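Local coordinates for protein trichothecene 15-O-acetyltransferase TRI3 (Fusarium sporotrichioides, PDB 3FOT) that transfers an acetyl group to the 15-hydroxyl of trichothecene intermediates during the biosynthesis of mycotoxins such as T-2 toxin, at residues I55-R60 and D200-V205; T67-Q72 and N458-E463; L80-A85 and R122-V127. All coordinates share one frame; numbering follows the deposited sequence.

In the fold
All three contacts belong to the mixed six-stranded sheet and the helices packed beside it, and the residues that touch in each are buried. Contact 1 sets helix 191-205 on a central strand, contact 2 a loop on the neighbouring strand 457-469, and contact 3 helix 71-88 on the junction of helix 114-124 and strand 125-129. Contact 2 uses the loop leading into helix 71-88, contact 3 the body of that helix. Contact 1 adjoins both: Arg60 NE meets Glu463 OE2 in a 2.8 Å salt bridge, and Leu201 CD2 lies 3.7 Å from Leu82 CA. Contact 1 is aromatic, with a hydroxyl at the ring edge; contact 2 is purely aliphatic; contact 3 pairs buried apolar packing with partly exposed residues that hold a sulfate.

Contact 1. Residues I55-R60 and D200-V205; sequences IATSLR and DLFRLV
Phe202 points the far end of its ring at Thr57 and Leu59 of strand 53-61, and CZ is the ring atom nearest both side chains. This is helix-on-sheet packing in an alpha/beta domain of the BAHD acyltransferase superfamily: helix 191-205 covers one face of the six-stranded mixed sheet, and strand 53-61 runs through its middle. The backbones stay well apart, with Thr57 CA and Phe202 CA at 11.1 Å, so the aromatic side chain does the bridging. With CG anti to its carbonyl carbon (chi1 -72°), Phe202 directs its ring toward the strand. Thr57 comes to meet it from the opposite direction, and its OG1 lies 3.8 Å from Phe202 CZ, at the ring edge and in the ring plane. The hydroxyl therefore meets the rim rather than the pi cloud. It also forms a weak hydrogen bond with Ile180 O on strand 177-184, so the buried hydroxyl has at least a weak polar partner. Leu59, two residues further and on the same face of the strand, brings CD2 to 4.2 Å from Phe202 CZ, at an oblique angle to the ring. Val462 of the next strand also packs on the Phe202 ring, while Ile446 and Pro447 touch it from a loop. Burial between the two segments is modest, 104 Å², as expected when one ring makes every contact from the helix. Polar chemistry is found elsewhere on the helix, where Arg203 forms a salt bridge with Glu88 of helix 71-88 and Asp200 OD2 bonds to Tyr354 OH. In a further salt bridge, Arg203 NH1 also donates over 3.0 Å to Asp200 OD1, which lies near the guanidinium plane, while the nitrogen stands 63° out of the carboxylate plane.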
loop_
_atom_site.group_PDB
_atom_site.type_symbol
_atom_site.label_atom_id
_atom_site.label_comp_id
_atom_site.label_asym_id
_atom_site.label_seq_id
_atom_site.Cartn_x
_atom_site.Cartn_y
_atom_site.Cartn_z
ATOM N N ILE A 55 -2.425 5.115 6.231
ATOM C CA ILE A 55 -2.224 6.308 5.385
ATOM C C ILE A 55 -2.340 7.539 6.294
ATOM O O ILE A 55 -3.362 7.741 6.940
ATOM C CB ILE A 55 -3.234 6.357 4.211
ATOM C CG1 ILE A 55 -3.069 5.106 3.321
ATOM C CG2 ILE A 55 -3.019 7.644 3.325
ATOM C CD1 ILE A 55 -4.312 4.810 2.420
ATOM N N ALA A 56 -1.270 8.335 6.371
ATOM C CA ALA A 56 -1.257 9.517 7.221
ATOM C C ALA A 56 -1.429 10.720 6.321
ATOM O O ALA A 56 -0.605 10.944 5.402
ATOM C CB ALA A 56 0.073 9.600 8.024
ATOM N N THR A 57 -2.520 11.456 6.519
ATOM C CA THR A 57 -2.762 12.648 5.709
ATOM C C THR A 57 -2.682 13.854 6.650
ATOM O O THR A 57 -3.221 13.820 7.748
ATOM C CB THR A 57 -4.099 12.603 4.906
ATOM O OG1 THR A 57 -5.224 12.539 5.798
ATOM C CG2 THR A 57 -4.152 11.397 3.926
ATOM N N SER A 58 -1.974 14.897 6.255
ATOM C CA SER A 58 -1.963 16.122 7.028
ATOM C C SER A 58 -2.748 17.140 6.229
ATOM O O SER A 58 -2.430 17.384 5.070
ATOM C CB SER A 58 -0.533 16.634 7.214
ATOM O OG SER A 58 -0.501 17.645 8.180
ATOM N N LEU A 59 -3.753 17.728 6.859
ATOM C CA LEU A 59 -4.647 18.651 6.180
ATOM C C LEU A 59 -4.514 20.015 6.849
ATOM O O LEU A 59 -4.103 20.122 8.017
ATOM C CB LEU A 59 -6.096 18.172 6.266
ATOM C CG LEU A 59 -6.471 16.716 5.931
ATOM C CD1 LEU A 59 -7.975 16.547 6.104
ATOM C CD2 LEU A 59 -6.074 16.326 4.534
ATOM N N ARG A 60 -4.840 21.058 6.107
ATOM C CA ARG A 60 -4.854 22.404 6.676
ATOM C C ARG A 60 -6.243 23.011 6.476
ATOM O O ARG A 60 -6.823 22.908 5.400
ATOM C CB ARG A 60 -3.795 23.277 6.013
ATOM C CG ARG A 60 -3.687 24.652 6.640
ATOM C CD ARG A 60 -2.427 25.429 6.218
ATOM N NE ARG A 60 -1.181 24.652 6.317
ATOM C CZ ARG A 60 -0.443 24.491 7.417
ATOM N NH1 ARG A 60 -0.788 25.051 8.572
ATOM N NH2 ARG A 60 0.672 23.770 7.359
ATOM N N ASP A 200 -12.223 8.712 -2.203
ATOM C CA ASP A 200 -13.698 8.654 -2.190
ATOM C C ASP A 200 -14.265 9.340 -0.955
ATOM O O ASP A 200 -15.213 10.100 -1.050
ATOM C CB ASP A 200 -14.180 7.194 -2.230
ATOM C CG ASP A 200 -13.854 6.501 -3.556
ATOM O OD1 ASP A 200 -13.699 7.187 -4.588
ATOM O OD2 ASP A 200 -13.727 5.269 -3.561
ATOM N N LEU A 201 -13.698 9.042 0.224
ATOM C CA LEU A 201 -14.121 9.710 1.460
ATOM C C LEU A 201 -13.952 11.223 1.367
ATOM O O LEU A 201 -14.824 11.970 1.812
ATOM C CB LEU A 201 -13.332 9.174 2.670
ATOM C CG LEU A 201 -13.667 7.731 3.078
ATOM C CD1 LEU A 201 -12.697 7.287 4.182
ATOM C CD2 LEU A 201 -15.147 7.631 3.561
ATOM N N PHE A 202 -12.837 11.679 0.802
ATOM C CA PHE A 202 -12.603 13.135 0.667
ATOM C C PHE A 202 -13.601 13.785 -0.290
ATOM O O PHE A 202 -14.027 14.933 -0.061
ATOM C CB PHE A 202 -11.148 13.452 0.259
ATOM C CG PHE A 202 -10.133 13.224 1.355
ATOM C CD1 PHE A 202 -10.514 12.837 2.658
ATOM C CD2 PHE A 202 -8.776 13.440 1.098
ATOM C CE1 PHE A 202 -9.549 12.654 3.677
ATOM C CE2 PHE A 202 -7.812 13.246 2.115
ATOM C CZ PHE A 202 -8.205 12.871 3.397
ATOM N N ARG A 203 -13.999 13.060 -1.331
ATOM C CA ARG A 203 -15.088 13.524 -2.198
ATOM C C ARG A 203 -16.428 13.549 -1.438
ATOM O O ARG A 203 -17.097 14.576 -1.363
ATOM C CB ARG A 203 -15.200 12.621 -3.419
ATOM C CG ARG A 203 -16.556 12.729 -4.134
ATOM C CD ARG A 203 -16.519 11.856 -5.384
ATOM N NE ARG A 203 -16.129 10.445 -5.184
ATOM C CZ ARG A 203 -16.972 9.438 -4.947
ATOM N NH1 ARG A 203 -16.500 8.200 -4.830
ATOM N NH2 ARG A 203 -18.296 9.649 -4.847
ATOM N N LEU A 204 -16.784 12.418 -0.856
ATOM C CA LEU A 204 -18.103 12.214 -0.222
ATOM C C LEU A 204 -18.332 13.128 0.964
ATOM O O LEU A 204 -19.445 13.637 1.159
ATOM C CB LEU A 204 -18.293 10.748 0.159
ATOM C CG LEU A 204 -18.420 9.793 -1.038
ATOM C CD1 LEU A 204 -18.170 8.362 -0.604
ATOM C CD2 LEU A 204 -19.818 9.957 -1.722
ATOM N N VAL A 205 -17.287 13.400 1.742
ATOM C CA VAL A 205 -17.488 14.230 2.942
ATOM C C VAL A 205 -17.911 15.668 2.547
ATOM O O VAL A 205 -18.569 16.370 3.334
ATOM C CB VAL A 205 -16.251 14.177 3.871
ATOM C CG1 VAL A 205 -15.139 15.046 3.278
ATOM C CG2 VAL A 205 -16.626 14.604 5.305
#

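Contact 2. Residues T67-Q72 and N458-E463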
loop_
_atom_site.group_PDB
_atom_site.type_symbol
_atom_site.label_atom_id
_atom_site.label_comp_id
_atom_site.label_asym_id
_atom_site.label_seq_id
_atom_site.Cartn_x
_atom_site.Cartn_y
_atom_site.Cartn_z
ATOM N N THR A 67 -17.000 29.085 7.869
ATOM C CA THR A 67 -17.134 27.633 8.023
ATOM C C THR A 67 -16.572 27.221 9.376
ATOM O O THR A 67 -15.368 27.383 9.619
ATOM C CB THR A 67 -16.338 26.891 6.932
ATOM O OG1 THR A 67 -16.965 27.102 5.671
ATOM C CG2 THR A 67 -16.282 25.384 7.216
ATOM N N LEU A 68 -17.424 26.663 10.240
ATOM C CA LEU A 68 -16.993 26.254 11.566
ATOM C C LEU A 68 -16.709 24.755 11.627
ATOM O O LEU A 68 -17.634 23.940 11.542
ATOM C CB LEU A 68 -18.087 26.607 12.579
ATOM C CG LEU A 68 -17.904 26.279 14.050
ATOM C CD1 LEU A 68 -16.558 26.732 14.557
ATOM C CD2 LEU A 68 -19.037 26.990 14.790
ATOM N N LEU A 69 -15.444 24.403 11.818
ATOM C CA LEU A 69 -15.054 23.011 11.942
ATOM C C LEU A 69 -14.663 22.689 13.363
ATOM O O LEU A 69 -13.981 23.485 14.026
ATOM C CB LEU A 69 -13.869 22.726 11.023
ATOM C CG LEU A 69 -14.104 22.963 9.525
ATOM C CD1 LEU A 69 -12.785 22.690 8.778
ATOM C CD2 LEU A 69 -15.256 22.091 9.006
ATOM N N THR A 70 -15.098 21.528 13.844
ATOM C CA THR A 70 -14.604 21.012 15.119
ATOM C C THR A 70 -14.277 19.539 14.936
ATOM O O THR A 70 -14.702 18.938 13.971
ATOM C CB THR A 70 -15.618 21.131 16.282
ATOM O OG1 THR A 70 -16.737 20.257 16.041
ATOM C CG2 THR A 70 -16.098 22.593 16.465
ATOM N N LEU A 71 -13.540 18.947 15.871
ATOM C CA LEU A 71 -13.316 17.491 15.755
ATOM C C LEU A 71 -14.635 16.734 15.835
ATOM O O LEU A 71 -14.866 15.783 15.068
ATOM C CB LEU A 71 -12.308 16.990 16.800
ATOM C CG LEU A 71 -10.877 17.500 16.612
ATOM C CD1 LEU A 71 -10.094 17.219 17.916
ATOM C CD2 LEU A 71 -10.209 16.815 15.460
ATOM N N GLN A 72 -15.525 17.167 16.736
ATOM C CA GLN A 72 -16.847 16.553 16.842
ATOM C C GLN A 72 -17.676 16.621 15.520
ATOM O O GLN A 72 -18.217 15.604 15.052
ATOM C CB GLN A 72 -17.602 17.136 18.057
ATOM C CG GLN A 72 -19.066 16.665 18.185
ATOM C CD GLN A 72 -19.717 16.991 19.556
ATOM O OE1 GLN A 72 -19.177 16.652 20.609
ATOM N NE2 GLN A 72 -20.885 17.588 19.527
ATOM N N ASN A 458 -13.028 25.542 -1.252
ATOM C CA ASN A 458 -12.047 24.690 -0.585
ATOM C C ASN A 458 -12.261 24.823 0.901
ATOM O O ASN A 458 -12.513 25.931 1.409
ATOM C CB ASN A 458 -10.622 25.127 -0.929
ATOM C CG ASN A 458 -10.215 24.756 -2.321
ATOM O OD1 ASN A 458 -10.732 23.814 -2.913
ATOM N ND2 ASN A 458 -9.254 25.509 -2.866
ATOM N N VAL A 459 -12.153 23.695 1.597
ATOM C CA VAL A 459 -12.342 23.646 3.021
ATOM C C VAL A 459 -11.072 23.121 3.706
ATOM O O VAL A 459 -10.552 23.760 4.621
ATOM C CB VAL A 459 -13.560 22.779 3.380
ATOM C CG1 VAL A 459 -13.652 22.586 4.862
ATOM C CG2 VAL A 459 -14.884 23.457 2.835
ATOM N N LEU A 460 -10.566 21.980 3.247
ATOM C CA LEU A 460 -9.320 21.432 3.812
ATOM C C LEU A 460 -8.336 21.149 2.697
ATOM O O LEU A 460 -8.689 20.536 1.701
ATOM C CB LEU A 460 -9.593 20.162 4.639
ATOM C CG LEU A 460 -10.349 20.437 5.951
ATOM C CD1 LEU A 460 -11.087 19.157 6.399
ATOM C CD2 LEU A 460 -9.407 20.881 7.022
ATOM N N SER A 461 -7.111 21.633 2.851
ATOM C CA SER A 461 -6.065 21.371 1.859
ATOM C C SER A 461 -5.356 20.094 2.255
ATOM O O SER A 461 -4.991 19.932 3.437
ATOM C CB SER A 461 -5.038 22.503 1.868
ATOM O OG SER A 461 -4.098 22.256 0.825
ATOM N N VAL A 462 -5.191 19.172 1.310
ATOM C CA VAL A 462 -4.468 17.931 1.622
ATOM C C VAL A 462 -2.996 18.202 1.349
ATOM O O VAL A 462 -2.575 18.212 0.182
ATOM C CB VAL A 462 -4.979 16.704 0.810
ATOM C CG1 VAL A 462 -4.264 15.428 1.259
ATOM C CG2 VAL A 462 -6.510 16.527 0.959
ATOM N N GLU A 463 -2.234 18.421 2.419
ATOM C CA GLU A 463 -0.845 18.930 2.287
ATOM C C GLU A 463 0.167 17.831 2.061
ATOM O O GLU A 463 1.066 17.970 1.223
ATOM C CB GLU A 463 -0.435 19.755 3.501
ATOM C CG GLU A 463 -1.325 20.966 3.666
ATOM C CD GLU A 463 -0.636 22.113 4.349
ATOM O OE1 GLU A 463 0.124 21.877 5.312
ATOM O OE2 GLU A 463 -0.870 23.255 3.909
#
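A classic beta bulge in strand 457-469 forms one side of this contact: Val459 and Leu460 both stand opposite Ile450 of strand 449-452, and both present a methyl group to Leu69. The backbone of Val459 shows the distortion directly, with psi at -52° where a regular strand would be strongly positive. Leu69 CD1 sits at the meeting point. It lies 4.0 Å from Val459 CG1 and 4.2 Å from Leu460 CD2, two van der Waals contacts made by a single methyl carbon. Leu69 points at the strand, and its side chain approaches that of Val459 at a slant rather than head-on. Val459 turns CG1 to it by placing that branch anti to its own backbone N (chi1 173°). The CB of Leu460, by contrast, leaves the strand across the direction of the loop, and only the end of the side chain swings in. Thr67 adds a looser flank, its CG2 4.5 Å from Val459 CG1. No hydrogen bond links the two segments, so the 126 Å² of surface they bury together is held by hydrocarbon packing. Polar groups of the loop are used to fix its own path: Leu69 bonds through its backbone to Ile172, Leu68 O accepts from Asn73 ND2, and Thr70, at the N-cap of helix 71-88, caps a backbone N just past Gln72. Leu68 O also binds a glycerol, probably from the crystallisation liquor, that lies close to Leu69. In the fold, the loop leaves strand 53-61 and leads into helix 71-88; Leu460 packs on Leu59 of that strand, while Leu71, on the first helical turn, lies against Val127 and Pro129 of strand 125-129.

Contact 3. Residues L80-A85 and R122-V127; sequences LALLDA and RGCIHV. With SO4 (sulfate ion), chain J.
Leu82 of helix 71-88 wedges its CD2 methyl against the junction between helix 114-124 and strand 125-129, one of the two outermost strands of the six-stranded sheet in this BAHD-type alpha/beta domain. The tight part is small and apolar. Leu82 CD2 is 3.6 Å from Cys124 CB and 4.0 Å from Ile125 CD1, so one methyl touches Cys124 and Ile125, the first strand residue, together. With CG anti to the backbone N, Leu82 reaches both residues; its side chain and that of Ile125 run past each other in opposite directions. The two segments come nearest at the backbone between Leu82 CA and Cys124 CA, 8.6 Å apart, and Trp120 of helix 114-124 also packs on Leu82. Beyond Ile125 nothing touches residues 80-85, although Val127 still packs on Lys75, earlier in the same helix, and polar chemistry takes over at the partly exposed His126 and Val127. Here a sulfate, probably from the crystallisation liquor, lies at the edge of the imidazole, its sulfur in the ring plane. His126 ND1 donates to two oxygens of the ion, sulfate O4 at 3.0 Å and sulfate O3 at 3.2 Å, with N-H...O angles of 145° and 148° as in a forked bond. The backbone of His126 is already paired with Leu159 and Leu161 of strand 158-163; Val127 N, the next amide along, bonds instead to the anion, reaching sulfate O1 over 2.9 Å at 160°.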
loop_
_atom_site.group_PDB
_atom_site.type_symbol
_atom_site.label_atom_id
_atom_site.label_comp_id
_atom_site.label_asym_id
_atom_site.label_seq_id
_atom_site.Cartn_x
_atom_site.Cartn_y
_atom_site.Cartn_z
ATOM N N LEU A 80 -20.975 10.109 8.034
ATOM C CA LEU A 80 -21.913 10.205 6.906
ATOM C C LEU A 80 -21.234 9.796 5.582
ATOM O O LEU A 80 -21.768 8.985 4.830
ATOM C CB LEU A 80 -22.491 11.623 6.837
ATOM C CG LEU A 80 -23.434 11.949 8.007
ATOM C CD1 LEU A 80 -23.741 13.440 8.017
ATOM C CD2 LEU A 80 -24.721 11.145 7.910
ATOM N N ALA A 81 -20.046 10.337 5.327
ATOM C CA ALA A 81 -19.242 9.967 4.186
ATOM C C ALA A 81 -18.927 8.470 4.162
ATOM O O ALA A 81 -18.950 7.851 3.103
ATOM C CB ALA A 81 -17.938 10.797 4.166
ATOM N N LEU A 82 -18.602 7.896 5.315
ATOM C CA LEU A 82 -18.208 6.484 5.370
ATOM C C LEU A 82 -19.394 5.572 5.027
ATOM O O LEU A 82 -19.253 4.520 4.362
ATOM C CB LEU A 82 -17.674 6.146 6.759
ATOM C CG LEU A 82 -17.194 4.711 6.963
ATOM C CD1 LEU A 82 -16.077 4.293 5.969
ATOM C CD2 LEU A 82 -16.699 4.581 8.397
ATOM N N LEU A 83 -20.574 5.980 5.465
ATOM C CA LEU A 83 -21.794 5.249 5.071
ATOM C C LEU A 83 -22.016 5.267 3.557
ATOM O O LEU A 83 -22.294 4.211 2.957
ATOM C CB LEU A 83 -23.025 5.791 5.813
ATOM C CG LEU A 83 -23.058 5.502 7.314
ATOM C CD1 LEU A 83 -24.047 6.416 8.020
ATOM C CD2 LEU A 83 -23.372 4.010 7.569
ATOM N N ASP A 84 -21.889 6.438 2.925
ATOM C CA ASP A 84 -21.999 6.537 1.480
ATOM C C ASP A 84 -20.935 5.662 0.829
ATOM O O ASP A 84 -21.200 4.991 -0.164
ATOM C CB ASP A 84 -21.796 7.985 1.000
ATOM C CG ASP A 84 -22.918 8.909 1.421
ATOM O OD1 ASP A 84 -24.023 8.398 1.777
ATOM O OD2 ASP A 84 -22.678 10.149 1.381
ATOM N N ALA A 85 -19.726 5.686 1.403
ATOM C CA ALA A 85 -18.592 4.980 0.821
ATOM C C ALA A 85 -18.789 3.466 0.931
ATOM O O ALA A 85 -18.393 2.726 0.029
ATOM C CB ALA A 85 -17.306 5.405 1.480
ATOM N N ARG A 122 -20.055 5.011 13.109
ATOM C CA ARG A 122 -19.609 5.710 14.318
ATOM C C ARG A 122 -18.418 5.005 14.974
ATOM O O ARG A 122 -17.458 5.653 15.455
ATOM C CB ARG A 122 -20.802 5.838 15.274
ATOM C CG ARG A 122 -20.496 6.459 16.626
ATOM C CD ARG A 122 -21.730 6.367 17.543
ATOM N NE ARG A 122 -22.957 6.624 16.789
ATOM C CZ ARG A 122 -23.956 5.756 16.691
ATOM N NH1 ARG A 122 -23.891 4.590 17.346
ATOM N NH2 ARG A 122 -25.026 6.066 15.969
ATOM N N GLY A 123 -18.456 3.668 14.970
ATOM C CA GLY A 123 -17.399 2.838 15.536
ATOM C C GLY A 123 -16.061 2.919 14.817
ATOM O O GLY A 123 -15.033 2.541 15.390
ATOM N N CYS A 124 -16.077 3.403 13.565
ATOM C CA CYS A 124 -14.876 3.467 12.748
ATOM C C CYS A 124 -14.198 4.838 12.715
ATOM O O CYS A 124 -13.119 4.966 12.136
ATOM C CB CYS A 124 -15.196 3.099 11.295
ATOM S SG CYS A 124 -15.663 1.388 11.059
ATOM N N ILE A 125 -14.822 5.852 13.307
ATOM C CA ILE A 125 -14.268 7.205 13.215
ATOM C C ILE A 125 -14.004 7.703 14.622
ATOM O O ILE A 125 -14.906 7.695 15.460
ATOM C CB ILE A 125 -15.243 8.193 12.521
ATOM C CG1 ILE A 125 -15.756 7.662 11.172
ATOM C CG2 ILE A 125 -14.601 9.581 12.386
ATOM C CD1 ILE A 125 -14.733 7.560 10.090
ATOM N N HIS A 126 -12.762 8.121 14.863
ATOM C CA HIS A 126 -12.300 8.510 16.195
ATOM C C HIS A 126 -11.653 9.874 16.154
ATOM O O HIS A 126 -11.066 10.253 15.150
ATOM C CB HIS A 126 -11.291 7.475 16.671
ATOM C CG HIS A 126 -11.823 6.081 16.592
ATOM N ND1 HIS A 126 -12.813 5.628 17.433
ATOM C CD2 HIS A 126 -11.567 5.073 15.728
ATOM C CE1 HIS A 126 -13.130 4.387 17.104
ATOM N NE2 HIS A 126 -12.380 4.022 16.082
ATOM N N VAL A 127 -11.734 10.609 17.256
ATOM C CA VAL A 127 -11.084 11.910 17.302
ATOM C C VAL A 127 -10.253 12.086 18.574
ATOM O O VAL A 127 -10.533 11.455 19.626
ATOM C CB VAL A 127 -12.095 13.086 17.211
ATOM C CG1 VAL A 127 -13.016 12.935 16.019
ATOM C CG2 VAL A 127 -12.885 13.232 18.514
HETATM S S SO4 J . -14.045 8.205 19.732
HETATM O O1 SO4 J . -13.707 9.526 19.148
HETATM O O2 SO4 J . -14.654 8.433 21.054
HETATM O O3 SO4 J . -14.966 7.433 18.897
HETATM O O4 SO4 J . -12.846 7.378 19.913
#